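Local coordinates for FHA domain-containing protein FhaA (Mycobacterium tuberculosis, PDB 3PO8), which regulates cell growth and peptidoglycan synthesis by binding MviN, and uses its FHA domain to interact with phosphorylated MviN and PknB, at residues Arg45-Arg50 against Ala56-Leu61. Sequence-based numbering, arbitrary orientation.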
loop_
_atom_site.group_PDB
_atom_site.type_symbol
_atom_site.label_atom_id
_atom_site.label_comp_id
_atom_site.label_asym_id
_atom_site.label_seq_id
_atom_site.Cartn_x
_atom_site.Cartn_y
_atom_site.Cartn_z
ATOM N N ARG A 45 2.729 11.999 0.080
ATOM C CA ARG A 45 2.174 11.064 -0.916
ATOM C C ARG A 45 3.306 10.108 -1.249
ATOM O O ARG A 45 4.247 10.462 -1.953
ATOM C CB ARG A 45 1.717 11.818 -2.158
ATOM C CG ARG A 45 0.647 12.842 -1.847
ATOM C CD ARG A 45 0.223 13.608 -3.108
ATOM N NE ARG A 45 -0.790 12.858 -3.837
ATOM C CZ ARG A 45 -1.326 13.211 -5.005
ATOM N NH1 ARG A 45 -0.949 14.326 -5.630
ATOM N NH2 ARG A 45 -2.251 12.437 -5.554
ATOM N N HIS A 46 3.260 8.912 -0.674
ATOM C CA HIS A 46 4.416 8.033 -0.674
ATOM C C HIS A 46 4.396 6.997 -1.772
ATOM O O HIS A 46 5.402 6.783 -2.459
ATOM C CB HIS A 46 4.553 7.359 0.681
ATOM C CG HIS A 46 5.861 6.664 0.888
ATOM N ND1 HIS A 46 6.811 7.140 1.762
ATOM C CD2 HIS A 46 6.347 5.503 0.393
ATOM C CE1 HIS A 46 7.844 6.320 1.769
ATOM N NE2 HIS A 46 7.592 5.316 0.943
ATOM N N LEU A 47 3.271 6.304 -1.907
ATOM C CA LEU A 47 3.109 5.361 -2.975
ATOM C C LEU A 47 1.671 5.369 -3.404
ATOM O O LEU A 47 0.802 5.831 -2.673
ATOM C CB LEU A 47 3.591 3.955 -2.589
ATOM C CG LEU A 47 2.853 3.267 -1.449
ATOM C CD1 LEU A 47 1.605 2.527 -1.952
ATOM C CD2 LEU A 47 3.741 2.249 -0.722
ATOM N N GLU A 48 1.433 4.873 -4.617
ATOM C CA GLU A 48 0.101 4.653 -5.116
ATOM C C GLU A 48 -0.085 3.199 -5.423
ATOM O O GLU A 48 0.844 2.533 -5.834
ATOM C CB GLU A 48 -0.153 5.510 -6.356
ATOM C CG GLU A 48 0.384 5.034 -7.651
ATOM C CD GLU A 48 -0.258 5.729 -8.877
ATOM O OE1 GLU A 48 -1.420 6.241 -8.814
ATOM O OE2 GLU A 48 0.432 5.730 -9.910
ATOM N N ILE A 49 -1.290 2.702 -5.210
ATOM C CA ILE A 49 -1.667 1.381 -5.679
ATOM C C ILE A 49 -2.826 1.586 -6.630
ATOM O O ILE A 49 -3.854 2.147 -6.250
ATOM C CB ILE A 49 -2.040 0.405 -4.576
ATOM C CG1 ILE A 49 -0.837 0.185 -3.653
ATOM C CG2 ILE A 49 -2.451 -0.927 -5.183
ATOM C CD1 ILE A 49 -1.094 -0.545 -2.343
ATOM N N ARG A 50 -2.636 1.144 -7.865
ATOM C CA ARG A 50 -3.631 1.240 -8.918
ATOM C C ARG A 50 -4.363 -0.077 -9.034
ATOM O O ARG A 50 -3.728 -1.095 -9.212
ATOM C CB ARG A 50 -2.944 1.617 -10.214
ATOM C CG ARG A 50 -2.265 2.989 -10.078
ATOM C CD ARG A 50 -1.799 3.594 -11.390
ATOM N NE ARG A 50 -0.957 2.692 -12.150
ATOM C CZ ARG A 50 0.376 2.690 -12.153
ATOM N NH1 ARG A 50 1.069 3.532 -11.412
ATOM N NH2 ARG A 50 1.022 1.811 -12.901
ATOM N N ALA A 56 -3.337 -5.320 -9.003
ATOM C CA ALA A 56 -2.933 -4.212 -8.166
ATOM C C ALA A 56 -1.498 -3.877 -8.477
ATOM O O ALA A 56 -0.612 -4.685 -8.240
ATOM C CB ALA A 56 -3.066 -4.595 -6.693
ATOM N N LEU A 57 -1.277 -2.685 -9.018
ATOM C CA LEU A 57 0.054 -2.192 -9.354
ATOM C C LEU A 57 0.470 -1.119 -8.369
ATOM O O LEU A 57 -0.169 -0.059 -8.253
ATOM C CB LEU A 57 0.080 -1.617 -10.755
ATOM C CG LEU A 57 -0.291 -2.577 -11.857
ATOM C CD1 LEU A 57 -0.238 -1.810 -13.152
ATOM C CD2 LEU A 57 0.656 -3.754 -11.901
ATOM N N LEU A 58 1.553 -1.370 -7.667
ATOM C CA LEU A 58 2.125 -0.420 -6.731
ATOM C C LEU A 58 3.191 0.439 -7.399
ATOM O O LEU A 58 4.003 -0.052 -8.157
ATOM C CB LEU A 58 2.713 -1.179 -5.533
ATOM C CG LEU A 58 3.413 -0.349 -4.457
ATOM C CD1 LEU A 58 3.201 -1.018 -3.086
ATOM C CD2 LEU A 58 4.895 -0.141 -4.766
ATOM N N ALA A 59 3.235 1.720 -7.093
ATOM C CA ALA A 59 4.269 2.615 -7.597
ATOM C C ALA A 59 4.744 3.545 -6.491
ATOM O O ALA A 59 3.934 4.243 -5.873
ATOM C CB ALA A 59 3.743 3.423 -8.765
ATOM N N ASP A 60 6.047 3.580 -6.230
ATOM C CA ASP A 60 6.623 4.553 -5.341
ATOM C C ASP A 60 6.512 5.912 -5.997
ATOM O O ASP A 60 6.794 6.041 -7.178
ATOM C CB ASP A 60 8.089 4.219 -5.084
ATOM C CG ASP A 60 8.732 5.205 -4.134
ATOM O OD1 ASP A 60 9.311 6.199 -4.620
ATOM O OD2 ASP A 60 8.623 5.012 -2.903
ATOM N N LEU A 61 6.087 6.917 -5.249
ATOM C CA LEU A 61 5.867 8.263 -5.799
ATOM C C LEU A 61 7.041 9.165 -5.501
ATOM O O LEU A 61 6.867 10.216 -4.887
ATOM C CB LEU A 61 4.576 8.866 -5.234
ATOM C CG LEU A 61 3.291 8.129 -5.589
ATOM C CD1 LEU A 61 2.092 8.675 -4.862
ATOM C CD2 LEU A 61 3.079 8.187 -7.107
HETATM O O HOH W 1 5.723 12.113 -3.326
#
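Glu48 pairs with Ala59 and Arg50 with Leu57 as antiparallel hydrogen-bonded pairs, with the strands 47-50 and 56-60 running at 164° to each other. Glu48 N donates to Ala59 O at 2.9 Å, and Ala59 N returns a bond to Glu48 O. Beyond the strands, Leu61 N reaches His46 O at 2.9 Å from above the carbonyl plane. A water joins Arg45 O to Leu61 O at this end.

On the face with Glu48, the guanidinium of Arg50 lies obliquely against the methyl of Ala59, NH1 3.8 Å from CB. Arg50 NH1 also makes a 2.7 Å salt bridge to Glu48 OE2. The oxygen lies in the guanidinium plane, but the nitrogen meets it from above the carboxylate plane. Arg50 NH2 touches Leu57 CD1 and forms a salt bridge with Glu76 of strand 76-78, which lies beside 56-60 in the sheet. With CG anti to its own carbonyl carbon (chi1 -63°), Leu61 lies along the partner backbone, and its CD1 rests 3.6 Å from Leu47 C.

The two strands form a beta hairpin in one sheet of the FHA beta sandwich. His46 and Leu47 both face Ile27 in a classic beta bulge.

The other face carries Leu47, Ile49, Leu58 and Asp60. Leu47 CD1 meets Leu58 CD1 at 4.0 Å, and both side chains pack on Ile85 of the opposite sheet. Ile49 CG2 touches Ala56 CB. Asp60 OD2 comes 4.0 Å from His46 NE2, with ring and carboxylate planes 84° apart. OD2 bonds to Ser63 and Thr67. His46 fits the Ser-x-x-His signature of FHA domains. Its ND1 bonds to Ser43 N and its NE2 to Gly66 O, probably steadying loops that bind phosphothreonine peptides in this family.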